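Local coordinates for protein Rho guanine nucleotide exchange factor 11 (Homo sapiens, PDB 5JHH) that probably acts as a guanine nucleotide exchange factor for Rho-family GTPases, joining a helical RhoGEF (DH) domain to a PH domain, at residues N28-T33 / E82-L87; L38-V43 / I163-Q168; A64-N69 / S125-L130; E75-W80 / T171-L176; A103-D106 / E112-Q115. One frame throughout, in Å; residues are numbered along the deposited sequence. Where two conformers were deposited one is given.

Contact 1: N28-T33 / E82-L87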
# COMPACT_ATOMS: atom_id res chain seq x y z
N ASN A 28 -15.72 9.77 18.24
CA ASN A 28 -16.67 10.31 17.34
C ASN A 28 -16.19 10.08 15.90
O ASN A 28 -16.97 9.64 15.09
CB ASN A 28 -16.84 11.78 17.62
CG ASN A 28 -17.85 12.43 16.71
OD1 ASN A 28 -17.49 13.32 15.91
ND2 ASN A 28 -19.09 12.04 16.84
N GLU A 29 -14.93 10.35 15.59
CA GLU A 29 -14.43 10.14 14.24
C GLU A 29 -14.62 8.68 13.79
O GLU A 29 -15.07 8.41 12.68
CB GLU A 29 -12.95 10.53 14.12
CG GLU A 29 -12.51 10.54 12.67
CD GLU A 29 -11.04 10.75 12.41
OE1 GLU A 29 -10.23 10.79 13.37
OE2 GLU A 29 -10.70 10.85 11.21
N LEU A 30 -14.28 7.74 14.66
CA LEU A 30 -14.51 6.35 14.40
C LEU A 30 -15.94 6.09 14.00
O LEU A 30 -16.19 5.51 12.95
CB LEU A 30 -14.15 5.52 15.61
CG LEU A 30 -14.58 4.07 15.53
CD1 LEU A 30 -13.76 3.32 14.48
CD2 LEU A 30 -14.40 3.41 16.88
N PHE A 31 -16.87 6.55 14.83
CA PHE A 31 -18.28 6.35 14.53
C PHE A 31 -18.69 6.98 13.23
O PHE A 31 -19.36 6.35 12.43
CB PHE A 31 -19.17 6.88 15.65
CG PHE A 31 -19.13 6.08 16.94
CD1 PHE A 31 -18.28 5.00 17.10
CD2 PHE A 31 -19.90 6.46 18.01
CE1 PHE A 31 -18.24 4.29 18.29
CE2 PHE A 31 -19.89 5.75 19.19
CZ PHE A 31 -19.07 4.67 19.34
N VAL A 32 -18.31 8.22 13.02
CA VAL A 32 -18.79 8.95 11.86
C VAL A 32 -18.18 8.35 10.60
O VAL A 32 -18.84 8.21 9.60
CB VAL A 32 -18.47 10.45 11.97
CG1 VAL A 32 -18.79 11.18 10.68
CG2 VAL A 32 -19.31 11.06 13.09
N THR A 33 -16.92 7.96 10.66
CA THR A 33 -16.30 7.38 9.48
C THR A 33 -16.74 5.91 9.24
O THR A 33 -16.70 5.42 8.12
CB THR A 33 -14.82 7.41 9.58
OG1 THR A 33 -14.42 6.76 10.81
CG2 THR A 33 -14.33 8.85 9.51
N GLU A 82 -24.88 -0.37 13.80
CA GLU A 82 -26.08 -0.31 14.64
C GLU A 82 -25.74 -0.44 16.15
O GLU A 82 -26.42 0.16 16.98
CB GLU A 82 -27.14 -1.35 14.25
CG GLU A 82 -27.89 -1.09 12.93
CD GLU A 82 -28.78 0.17 12.93
OE1 GLU A 82 -29.83 0.15 13.60
OE2 GLU A 82 -28.46 1.17 12.23
N ALA A 83 -24.71 -1.22 16.50
CA ALA A 83 -24.29 -1.29 17.90
C ALA A 83 -23.67 0.03 18.35
O ALA A 83 -23.77 0.38 19.52
CB ALA A 83 -23.32 -2.44 18.15
N MET A 84 -23.04 0.77 17.44
CA MET A 84 -22.52 2.09 17.77
C MET A 84 -23.65 3.06 18.08
O MET A 84 -23.54 3.91 18.96
CB MET A 84 -21.66 2.66 16.62
CG MET A 84 -20.35 1.94 16.36
SD MET A 84 -19.54 2.55 14.85
CE MET A 84 -17.98 1.69 15.02
N LYS A 85 -24.71 2.99 17.30
CA LYS A 85 -25.89 3.80 17.52
C LYS A 85 -26.45 3.48 18.92
O LYS A 85 -26.62 4.36 19.74
CB LYS A 85 -26.90 3.48 16.42
CG LYS A 85 -27.33 4.65 15.54
CD LYS A 85 -28.73 5.15 15.94
CE LYS A 85 -29.64 5.50 14.76
NZ LYS A 85 -29.83 6.96 14.57
N LYS A 86 -26.70 2.20 19.20
CA LYS A 86 -27.18 1.77 20.51
C LYS A 86 -26.41 2.46 21.65
O LYS A 86 -26.99 3.01 22.56
CB LYS A 86 -27.06 0.25 20.65
CG LYS A 86 -28.38 -0.50 20.74
CD LYS A 86 -28.56 -1.21 22.08
CE LYS A 86 -28.24 -2.70 21.98
NZ LYS A 86 -27.89 -3.29 23.30
N LEU A 87 -25.09 2.42 21.57
CA LEU A 87 -24.22 2.95 22.61
C LEU A 87 -24.25 4.49 22.71
O LEU A 87 -24.13 5.05 23.80
CB LEU A 87 -22.80 2.48 22.35
CG LEU A 87 -21.77 2.85 23.37
CD1 LEU A 87 -21.91 1.98 24.60
CD2 LEU A 87 -20.41 2.64 22.74
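Phe31 and Met84 form a Met-aromatic contact between two long helices of the all-helical RhoGEF (DH) domain, 18-54 and 70-89. The short segments run 135° apart in N-to-C direction, and their axes come no closer than 10.6 Å, a wide gap that the two large side chains have to bridge. The tight part is the methionine against the ring. Met84 CB sits almost exactly on the ring normal of Phe31, 7° off it and 4.0 Å from the centroid, which defines a CH-pi contact over the face. CG and SD continue from there toward one margin of the ring: SD approaches obliquely and is 3.6 Å from Phe31 CD1. Beyond CG the methionine chain is extended (chi2 172°), which carries the methyl past the ring to Leu30, so three successive parts of one side chain touch the other helix. The looser side begins at Leu87. Both Leu87 and Phe31 remain partly exposed, and they meet at the ring edge alone, with the loop residue Ile94 touching both. Val32 and Lys85, whose CB atoms are directed away from the opposite helix, mark the solvent flank; Lys85 is poorly ordered. Leu100 of helix 98-105 packs on Met84 and Leu87, while Glu29 on helix 18-54 hydrogen-bonds the chain of another protein, probably the GTPase. The contact is thus apolar and sulfur-aromatic throughout; its two longest approaches are Met84 CE, 4.2 Å from Leu30 CG, and Leu87 CD2, 4.2 Å from Phe31 CZ.

Contact 2: L38-V43 / I163-Q168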
# COMPACT_ATOMS: atom_id res chain seq x y z
N LEU A 38 -19.87 2.60 5.47
CA LEU A 38 -21.10 1.93 5.13
C LEU A 38 -21.79 2.59 3.97
O LEU A 38 -22.30 1.94 3.08
CB LEU A 38 -21.98 1.87 6.35
CG LEU A 38 -23.28 1.07 6.27
CD1 LEU A 38 -23.06 -0.31 5.68
CD2 LEU A 38 -23.86 0.95 7.67
N ARG A 39 -21.78 3.91 3.96
CA ARG A 39 -22.41 4.63 2.85
C ARG A 39 -21.74 4.24 1.55
O ARG A 39 -22.42 3.92 0.57
CB ARG A 39 -22.32 6.14 3.06
CG ARG A 39 -23.28 6.95 2.19
CD ARG A 39 -22.68 8.32 1.83
NE ARG A 39 -23.12 8.75 0.51
CZ ARG A 39 -22.34 8.80 -0.57
NH1 ARG A 39 -22.85 9.20 -1.70
NH2 ARG A 39 -21.06 8.49 -0.51
N THR A 40 -20.41 4.22 1.56
CA THR A 40 -19.68 3.90 0.36
C THR A 40 -19.97 2.49 -0.12
O THR A 40 -20.09 2.25 -1.31
CB THR A 40 -18.18 4.05 0.59
OG1 THR A 40 -17.91 5.38 0.97
CG2 THR A 40 -17.38 3.75 -0.64
N LEU A 41 -20.10 1.55 0.79
CA LEU A 41 -20.44 0.23 0.36
C LEU A 41 -21.82 0.18 -0.29
O LEU A 41 -22.05 -0.63 -1.22
CB LEU A 41 -20.38 -0.79 1.48
CG LEU A 41 -19.03 -0.92 2.18
CD1 LEU A 41 -19.17 -1.93 3.32
CD2 LEU A 41 -17.93 -1.34 1.25
N ARG A 42 -22.75 0.98 0.22
CA ARG A 42 -24.12 0.96 -0.33
C ARG A 42 -24.18 1.65 -1.66
O ARG A 42 -25.02 1.30 -2.49
CB ARG A 42 -25.16 1.55 0.59
CG ARG A 42 -25.39 0.65 1.78
CD ARG A 42 -26.47 1.18 2.68
NE ARG A 42 -26.95 0.11 3.55
CZ ARG A 42 -27.04 0.20 4.86
NH1 ARG A 42 -27.46 -0.84 5.56
NH2 ARG A 42 -26.72 1.34 5.48
N VAL A 43 -23.26 2.57 -1.88
CA VAL A 43 -23.07 3.12 -3.21
C VAL A 43 -22.57 2.03 -4.15
O VAL A 43 -23.10 1.89 -5.26
CB VAL A 43 -22.08 4.26 -3.23
CG1 VAL A 43 -21.77 4.67 -4.65
CG2 VAL A 43 -22.64 5.44 -2.46
N ILE A 163 -14.08 0.90 -4.80
CA ILE A 163 -14.16 -0.52 -4.43
C ILE A 163 -13.01 -0.94 -3.49
O ILE A 163 -13.08 -1.95 -2.79
CB ILE A 163 -14.19 -1.37 -5.68
CG1 ILE A 163 -14.82 -2.72 -5.41
CG2 ILE A 163 -12.82 -1.55 -6.24
CD1 ILE A 163 -14.89 -3.61 -6.62
N ILE A 164 -11.96 -0.15 -3.49
CA ILE A 164 -10.84 -0.33 -2.60
C ILE A 164 -11.11 0.20 -1.19
O ILE A 164 -10.30 0.02 -0.29
CB ILE A 164 -9.60 0.34 -3.20
CG1 ILE A 164 -8.37 -0.19 -2.52
CG2 ILE A 164 -9.65 1.85 -3.04
CD1 ILE A 164 -7.11 0.35 -3.06
N SER A 165 -12.27 0.77 -0.97
CA SER A 165 -12.54 1.41 0.31
C SER A 165 -12.51 0.40 1.44
O SER A 165 -12.19 0.76 2.54
CB SER A 165 -13.90 2.11 0.28
OG SER A 165 -14.85 1.07 0.06
N GLU A 166 -12.85 -0.86 1.21
CA GLU A 166 -12.81 -1.77 2.31
C GLU A 166 -11.37 -2.00 2.82
O GLU A 166 -11.10 -1.93 4.01
CB GLU A 166 -13.39 -3.11 1.92
CG GLU A 166 -13.45 -4.07 3.12
CD GLU A 166 -14.53 -3.72 4.11
OE1 GLU A 166 -15.42 -2.97 3.71
OE2 GLU A 166 -14.50 -4.22 5.26
N MET A 167 -10.46 -2.32 1.92
CA MET A 167 -9.07 -2.47 2.32
C MET A 167 -8.65 -1.23 3.04
O MET A 167 -8.07 -1.30 4.13
CB MET A 167 -8.15 -2.73 1.14
CG MET A 167 -6.69 -2.87 1.52
SD MET A 167 -5.77 -1.34 1.73
CE MET A 167 -5.74 -0.72 0.04
N GLN A 168 -8.94 -0.07 2.48
CA GLN A 168 -8.51 1.19 3.13
C GLN A 168 -9.14 1.39 4.51
O GLN A 168 -8.49 1.85 5.41
CB GLN A 168 -8.82 2.42 2.27
CG GLN A 168 -8.13 2.43 0.91
CD GLN A 168 -8.49 3.68 0.11
OE1 GLN A 168 -7.61 4.37 -0.43
NE2 GLN A 168 -9.78 4.00 0.07
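The carboxylate of Glu166 meets Leu41 through one oxygen: OE1 is 3.9 Å from Leu41 CD1 and equally 3.9 Å from Leu41 CD2, so it faces the fork of the leucine. Its other oxygen, OE2, is hydrogen-bonded to His77 NE2 on helix 70-89. Behind the interface, a second flat group, the guanidinium of Arg42, has Leu38 CD1 over one face, 4.0 Å above the plane and displaced toward the rim. Glu166 reaches Leu41 because its chain bends at chi2 (74°) rather than staying extended, which brings OE1 over. One residue earlier on helix 18-54, Thr40 CG2 lies 3.8 Å from Ser165 OG and 4.0 Å from Ser165 CB. The threonine methyl stands trans to the backbone N, which aims carbon, not hydroxyl, at the serine. Leu41 CD2 also comes within 4.1 Å of Ser165 OG. Both hydroxyls are engaged within their own stretch of chain, Ser165 OG with Leu162 O and Thr40 OG1, weakly, with Ser36 O. Every approach between the segments therefore pairs a methyl with an oxygen or a carbon. With methyls against OE1, OE2 carries the bond to His77, which, being buried, is probably little weakened by solvent.

Contact 3: A64-N69 / S125-L130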
# COMPACT_ATOMS: atom_id res chain seq x y z
N ALA A 64 -19.31 -12.18 -10.09
CA ALA A 64 -19.07 -12.74 -8.77
C ALA A 64 -17.62 -12.55 -8.39
O ALA A 64 -17.31 -12.39 -7.20
CB ALA A 64 -19.45 -14.22 -8.67
N ARG A 65 -16.72 -12.51 -9.37
CA ARG A 65 -15.32 -12.32 -9.04
C ARG A 65 -15.03 -10.87 -8.68
O ARG A 65 -14.12 -10.59 -7.90
CB ARG A 65 -14.37 -12.88 -10.12
CG ARG A 65 -14.30 -14.42 -9.98
CD ARG A 65 -13.35 -15.11 -10.95
NE ARG A 65 -13.75 -14.89 -12.33
CZ ARG A 65 -14.30 -15.81 -13.14
NH1 ARG A 65 -14.51 -17.06 -12.73
NH2 ARG A 65 -14.62 -15.49 -14.40
N LEU A 66 -15.80 -9.95 -9.23
CA LEU A 66 -15.61 -8.54 -8.96
C LEU A 66 -16.28 -8.14 -7.62
O LEU A 66 -15.75 -7.37 -6.90
CB LEU A 66 -16.20 -7.74 -10.10
CG LEU A 66 -16.29 -6.24 -9.85
CD1 LEU A 66 -14.92 -5.65 -9.75
CD2 LEU A 66 -17.05 -5.59 -11.00
N PHE A 67 -17.45 -8.69 -7.36
CA PHE A 67 -18.23 -8.45 -6.16
C PHE A 67 -18.59 -9.80 -5.52
O PHE A 67 -19.68 -10.27 -5.62
CB PHE A 67 -19.51 -7.71 -6.45
CG PHE A 67 -19.35 -6.30 -6.85
CD1 PHE A 67 -19.00 -5.36 -5.95
CD2 PHE A 67 -19.58 -5.91 -8.13
CE1 PHE A 67 -18.88 -4.07 -6.31
CE2 PHE A 67 -19.46 -4.62 -8.50
CZ PHE A 67 -19.11 -3.69 -7.59
N PRO A 68 -17.54 -10.41 -4.81
CA PRO A 68 -17.85 -11.75 -4.30
C PRO A 68 -18.92 -11.90 -3.24
O PRO A 68 -19.62 -12.86 -3.26
CB PRO A 68 -16.55 -12.21 -3.69
CG PRO A 68 -15.54 -11.51 -4.42
CD PRO A 68 -16.06 -10.16 -4.46
N ASN A 69 -18.99 -10.98 -2.30
CA ASN A 69 -19.74 -11.16 -1.09
C ASN A 69 -20.10 -9.83 -0.50
O ASN A 69 -19.95 -9.60 0.66
CB ASN A 69 -18.88 -11.94 -0.13
CG ASN A 69 -17.57 -11.26 0.15
OD1 ASN A 69 -17.20 -10.37 -0.52
ND2 ASN A 69 -16.89 -11.70 1.13
N SER A 125 -7.46 -6.77 -7.76
CA SER A 125 -6.60 -6.11 -8.75
C SER A 125 -6.79 -6.70 -10.14
O SER A 125 -6.82 -6.00 -11.17
CB SER A 125 -5.15 -6.23 -8.33
OG SER A 125 -4.75 -7.59 -8.22
N ILE A 126 -7.03 -8.00 -10.14
CA ILE A 126 -7.26 -8.74 -11.36
C ILE A 126 -8.63 -8.43 -11.95
O ILE A 126 -8.75 -8.12 -13.13
CB ILE A 126 -7.08 -10.22 -11.10
CG1 ILE A 126 -5.64 -10.48 -10.67
CG2 ILE A 126 -7.34 -11.02 -12.36
CD1 ILE A 126 -5.46 -11.63 -9.72
N ALA A 127 -9.65 -8.40 -11.12
CA ALA A 127 -10.98 -8.06 -11.62
C ALA A 127 -11.03 -6.65 -12.20
O ALA A 127 -11.74 -6.40 -13.20
CB ALA A 127 -12.01 -8.18 -10.53
N LEU A 128 -10.32 -5.73 -11.58
CA LEU A 128 -10.31 -4.37 -12.08
C LEU A 128 -9.58 -4.22 -13.39
O LEU A 128 -9.96 -3.39 -14.16
CB LEU A 128 -9.66 -3.45 -11.07
CG LEU A 128 -10.51 -3.17 -9.85
CD1 LEU A 128 -9.73 -2.33 -8.84
CD2 LEU A 128 -11.82 -2.47 -10.24
N GLU A 129 -8.49 -4.94 -13.60
CA GLU A 129 -7.85 -5.01 -14.91
C GLU A 129 -8.79 -5.58 -15.98
O GLU A 129 -8.88 -5.07 -17.08
CB GLU A 129 -6.58 -5.86 -14.84
CG GLU A 129 -5.29 -5.04 -14.86
CD GLU A 129 -5.10 -4.20 -16.14
OE1 GLU A 129 -5.53 -4.64 -17.25
OE2 GLU A 129 -4.50 -3.11 -16.06
N LEU A 130 -9.52 -6.62 -15.64
CA LEU A 130 -10.58 -7.10 -16.54
C LEU A 130 -11.61 -6.00 -16.88
O LEU A 130 -11.98 -5.85 -18.04
CB LEU A 130 -11.27 -8.33 -15.96
CG LEU A 130 -12.34 -9.16 -16.71
CD1 LEU A 130 -13.79 -8.92 -16.24
CD2 LEU A 130 -12.26 -9.06 -18.24
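Leu66 and Ala127 bring the two backbones close, their CA atoms being only 5.4 Å apart, a spacing possible because the alanine side chain is so small. Segment 125-130 is continuous helix. Segment 64-69 is instead the end of one helix and the approach to the next: Phe67 leaves helical geometry (phi -127°, psi 77°), Pro68 follows, and Asn69 occupies the N-cap position before helix 70-89. The methyl of Ala127 is the centre of the contact. Its CB points at the other segment and rests on main chain as much as on side chain, 3.9 Å from Leu66 CA and 4.1 Å from Arg65 O. The third neighbour of that methyl is Leu66 CD1, also at 3.9 Å. With CG trans to the backbone N (chi1 170°), Leu66 extends past the alanine, and the same CD1 reaches Leu128 CD2 at a looser 4.5 Å. Arg65, which is exposed, contributes chiefly its carbonyl, since its side chain comes no nearer than 5.3 Å. Buried Ile163 packs on Leu66, Phe67 and Leu128 together. Around this centre, Asn69 ND2 hydrogen-bonds Val116 O on helix 107-121, and Ser125 OG bonds Glu216 OE2 on helix 189-227. The contact thus seats the break between helices 60-66 and 70-89 against helix 124-137, with Ile163, just before helix 165-182, packed on both.

Contact 4: E75-W80 / T171-L176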
# COMPACT_ATOMS: atom_id res chain seq x y z
N GLU A 75 -23.36 -6.20 5.73
CA GLU A 75 -23.88 -6.59 7.03
C GLU A 75 -22.81 -6.66 8.17
O GLU A 75 -23.06 -6.27 9.29
CB GLU A 75 -24.63 -7.90 6.87
CG GLU A 75 -25.39 -8.37 8.11
CD GLU A 75 -26.21 -7.28 8.78
OE1 GLU A 75 -26.71 -6.35 8.09
OE2 GLU A 75 -26.31 -7.35 10.02
N ILE A 76 -21.59 -7.08 7.87
CA ILE A 76 -20.50 -6.93 8.81
C ILE A 76 -20.49 -5.52 9.38
O ILE A 76 -20.32 -5.32 10.60
CB ILE A 76 -19.12 -7.08 8.13
CG1 ILE A 76 -18.81 -8.50 7.69
CG2 ILE A 76 -17.99 -6.54 9.01
CD1 ILE A 76 -18.80 -9.49 8.77
N HIS A 77 -20.50 -4.53 8.49
CA HIS A 77 -20.35 -3.15 8.93
C HIS A 77 -21.64 -2.52 9.47
O HIS A 77 -21.59 -1.65 10.34
CB HIS A 77 -19.75 -2.25 7.86
CG HIS A 77 -18.32 -2.52 7.59
ND1 HIS A 77 -17.31 -1.98 8.34
CD2 HIS A 77 -17.72 -3.29 6.64
CE1 HIS A 77 -16.15 -2.39 7.88
NE2 HIS A 77 -16.37 -3.20 6.86
N ASN A 78 -22.78 -2.92 8.93
CA ASN A 78 -24.04 -2.37 9.37
C ASN A 78 -24.35 -2.83 10.80
O ASN A 78 -24.68 -2.01 11.64
CB ASN A 78 -25.12 -2.86 8.43
CG ASN A 78 -26.52 -2.41 8.83
OD1 ASN A 78 -26.84 -1.23 8.82
ND2 ASN A 78 -27.35 -3.37 9.16
N SER A 79 -24.14 -4.10 11.09
CA SER A 79 -24.36 -4.60 12.42
C SER A 79 -23.52 -3.81 13.39
O SER A 79 -24.01 -3.32 14.38
CB SER A 79 -24.07 -6.11 12.51
OG SER A 79 -22.69 -6.40 12.24
N TRP A 80 -22.24 -3.64 13.10
CA TRP A 80 -21.37 -2.90 13.99
C TRP A 80 -21.86 -1.45 14.12
O TRP A 80 -21.95 -0.89 15.21
CB TRP A 80 -19.92 -2.93 13.49
CG TRP A 80 -18.92 -2.65 14.55
CD1 TRP A 80 -18.99 -3.09 15.83
CD2 TRP A 80 -17.68 -1.93 14.44
NE1 TRP A 80 -17.89 -2.68 16.53
CE2 TRP A 80 -17.08 -1.95 15.71
CE3 TRP A 80 -17.06 -1.21 13.40
CZ2 TRP A 80 -15.83 -1.34 15.97
CZ3 TRP A 80 -15.84 -0.60 13.63
CH2 TRP A 80 -15.23 -0.67 14.93
N THR A 171 -7.23 -0.54 7.27
CA THR A 171 -5.96 0.07 7.64
C THR A 171 -6.15 1.19 8.61
O THR A 171 -5.24 1.45 9.36
CB THR A 171 -5.20 0.65 6.44
OG1 THR A 171 -5.97 1.68 5.83
CG2 THR A 171 -4.96 -0.42 5.44
N LYS A 172 -7.33 1.81 8.66
CA LYS A 172 -7.56 2.85 9.63
C LYS A 172 -7.88 2.37 11.04
O LYS A 172 -7.70 3.12 11.99
CB LYS A 172 -8.69 3.74 9.19
CG LYS A 172 -8.58 4.24 7.77
CD LYS A 172 -7.26 4.93 7.50
CE LYS A 172 -7.06 5.08 5.98
NZ LYS A 172 -6.64 6.44 5.53
N TYR A 173 -8.38 1.16 11.22
CA TYR A 173 -8.80 0.76 12.57
C TYR A 173 -7.67 0.76 13.64
O TYR A 173 -7.88 1.18 14.76
CB TYR A 173 -9.50 -0.60 12.53
CG TYR A 173 -10.84 -0.61 11.86
CD1 TYR A 173 -11.78 0.38 12.09
CD2 TYR A 173 -11.19 -1.64 10.99
CE1 TYR A 173 -13.02 0.34 11.48
CE2 TYR A 173 -12.45 -1.68 10.38
CZ TYR A 173 -13.35 -0.68 10.61
OH TYR A 173 -14.60 -0.70 10.01
N PRO A 174 -6.48 0.28 13.30
CA PRO A 174 -5.42 0.29 14.28
C PRO A 174 -5.07 1.70 14.65
O PRO A 174 -4.77 2.01 15.82
CB PRO A 174 -4.25 -0.39 13.55
CG PRO A 174 -4.94 -1.23 12.49
CD PRO A 174 -6.09 -0.39 12.06
N LEU A 175 -5.10 2.57 13.67
CA LEU A 175 -4.71 3.95 13.90
C LEU A 175 -5.77 4.61 14.76
O LEU A 175 -5.46 5.35 15.67
CB LEU A 175 -4.57 4.67 12.58
CG LEU A 175 -3.43 4.28 11.63
CD1 LEU A 175 -3.60 5.03 10.29
CD2 LEU A 175 -2.11 4.66 12.24
N LEU A 176 -7.03 4.35 14.47
CA LEU A 176 -8.07 4.91 15.29
C LEU A 176 -8.02 4.32 16.68
O LEU A 176 -8.32 5.03 17.62
CB LEU A 176 -9.44 4.74 14.68
CG LEU A 176 -9.65 5.64 13.46
CD1 LEU A 176 -10.73 5.03 12.56
CD2 LEU A 176 -10.04 7.04 13.92
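The backbones of 75-80 and 171-176 stay far apart, the nearest CA pair being His77 and Tyr173 at 12.7 Å, and helix 165-182 is kinked at Pro174, whose N cannot bond to the preceding turn. Three aromatic side chains span that gap in the core of the helical DH domain. Trp80 and Tyr173 form an offset edge-to-face pair: the six-membered ring of the indole directs its edge at the tyrosine face, with planes 87° apart and centroids separated by 5.6 Å. Tyr173 CG lies trans to its carbonyl carbon (chi1 -69°), and from there the ring extends toward helix 70-89, carrying the hydroxyl to the imidazole. Tyr173 OH meets the His77 edge, in the ring plane, 3.1 Å from CE1. Glu34 on helix 18-54 fixes phenol and imidazole side by side, hydrogen-bonding Tyr173 OH through OE1 and His77 ND1 through OE2, while Glu166 OE2 holds His77 NE2. With a carboxylate at each ring nitrogen, the imidazole would probably be biased toward its protonated form. Phe105 touches both Trp80 and Tyr173, while Trp80 NE1 is hydrogen-bonded to Leu100 O. At the point of closest ring contact, Trp80 CZ3 stands 3.7 Å from Tyr173 CE1.

Contact 5: A103-D106 / E112-Q115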
# COMPACT_ATOMS: atom_id res chain seq x y z
N ALA A 103 -16.22 -6.81 20.06
CA ALA A 103 -17.30 -7.49 19.41
C ALA A 103 -17.12 -7.49 17.87
O ALA A 103 -17.72 -8.31 17.16
CB ALA A 103 -18.62 -6.87 19.82
N ARG A 104 -16.27 -6.61 17.36
CA ARG A 104 -15.95 -6.64 15.91
C ARG A 104 -14.62 -7.28 15.57
O ARG A 104 -14.44 -7.85 14.50
CB ARG A 104 -16.01 -5.25 15.30
CG ARG A 104 -16.07 -5.19 13.76
CD ARG A 104 -16.14 -6.59 13.12
NE ARG A 104 -17.46 -6.97 12.82
CZ ARG A 104 -17.91 -8.17 12.57
NH1 ARG A 104 -17.20 -9.28 12.64
NH2 ARG A 104 -19.17 -8.23 12.27
N PHE A 105 -13.65 -7.18 16.45
CA PHE A 105 -12.29 -7.47 16.06
C PHE A 105 -11.65 -8.59 16.78
O PHE A 105 -10.48 -8.87 16.55
CB PHE A 105 -11.42 -6.23 16.28
CG PHE A 105 -11.84 -5.05 15.49
CD1 PHE A 105 -11.95 -5.13 14.11
CD2 PHE A 105 -12.06 -3.82 16.11
CE1 PHE A 105 -12.37 -4.03 13.37
CE2 PHE A 105 -12.43 -2.72 15.37
CZ PHE A 105 -12.60 -2.84 13.99
N ASP A 106 -12.39 -9.24 17.68
CA ASP A 106 -11.84 -10.35 18.47
C ASP A 106 -12.67 -11.64 18.29
O ASP A 106 -13.84 -11.59 17.94
CB ASP A 106 -11.84 -9.94 19.94
CG ASP A 106 -10.97 -10.85 20.82
OD1 ASP A 106 -9.88 -11.31 20.40
OD2 ASP A 106 -11.38 -11.09 21.97
N GLU A 112 -14.68 -13.95 11.24
CA GLU A 112 -15.69 -13.58 10.25
C GLU A 112 -15.24 -12.37 9.41
O GLU A 112 -15.27 -12.45 8.17
CB GLU A 112 -17.02 -13.29 10.94
CG GLU A 112 -18.11 -12.82 10.01
CD GLU A 112 -19.44 -12.50 10.72
OE1 GLU A 112 -19.44 -11.97 11.87
OE2 GLU A 112 -20.51 -12.76 10.11
N LEU A 113 -14.73 -11.32 10.06
CA LEU A 113 -14.36 -10.09 9.37
C LEU A 113 -13.19 -10.33 8.43
O LEU A 113 -13.22 -9.90 7.28
CB LEU A 113 -13.98 -8.99 10.35
CG LEU A 113 -13.34 -7.74 9.75
CD1 LEU A 113 -14.13 -7.04 8.64
CD2 LEU A 113 -13.15 -6.74 10.86
N GLN A 114 -12.19 -11.08 8.88
CA GLN A 114 -11.05 -11.30 8.02
C GLN A 114 -11.38 -12.20 6.87
O GLN A 114 -10.85 -12.00 5.80
CB GLN A 114 -9.78 -11.73 8.75
CG GLN A 114 -9.73 -13.12 9.30
CD GLN A 114 -8.62 -13.32 10.36
OE1 GLN A 114 -7.93 -12.40 10.77
NE2 GLN A 114 -8.42 -14.60 10.77
N GLN A 115 -12.30 -13.15 7.04
CA GLN A 115 -12.62 -14.03 5.95
C GLN A 115 -13.33 -13.22 4.91
O GLN A 115 -13.08 -13.35 3.75
CB GLN A 115 -13.64 -15.12 6.31
CG GLN A 115 -13.26 -16.17 7.29
CD GLN A 115 -14.46 -17.10 7.56
OE1 GLN A 115 -15.40 -16.77 8.31
NE2 GLN A 115 -14.43 -18.25 6.95
O HOH W 1 -21.03 -9.88 11.81
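Glu112 OE1 is approached by both terminal nitrogens of Arg104 and by a bridging water, at the helical corner where helix 98-105 of the DH domain turns into helix 107-121. The direct salt bridge is long, with Arg104 NH1 3.6 Å from Glu112 OE1. A water adds a second link: it donates to Glu112 OE1 at 2.6 Å and accepts from Arg104 NH2 at 2.5 Å. Carboxylate oxygen and water both lie at the guanidinium edge, in its plane, while the carboxylate plane is turned 60° from it. This links the charges mainly through one oxygen and the water. To get there the arginine chain folds sharply, nearly eclipsed at chi2 (4°) and bent again at chi3 (96°), a conformation that suggests some strain. Arg104 NH1 also has a weak hydrogen bond to Ala109 O, in the first turn of helix 107-121. Beside the ion pair lies an apolar layer. Leu113 CD2 touches both Arg104 CD, 3.8 Å away, and the edge of the Phe105 ring at CE1. Ile76 on helix 70-89 packs on Arg104, Glu112 and Leu113, backing both layers. The phenylalanine face is covered by its own neighbour, with Arg104 CB 4.1 Å above the ring centre.

In the fold
All five contacts lie within the RhoGEF domain and are built from helices or helix ends. Contacts 3, 4 and 5 are the more buried; contacts 1 and 2 are partly buried. Helix 18-54 serves contacts 1 and 2, helix 70-89 serves contacts 1 and 4, and helix 165-182 serves contacts 2 and 4. Contact 4 is the hub: it touches each of the others except contact 3, and its centre lies about 9 Å from that of contact 5. Chemistry follows place: sulfur and ring in contact 1, methyl against oxygen in contact 2, closely spaced aliphatics in contact 3, aromatic edges in contact 4, and a water-bridged ion pair in contact 5.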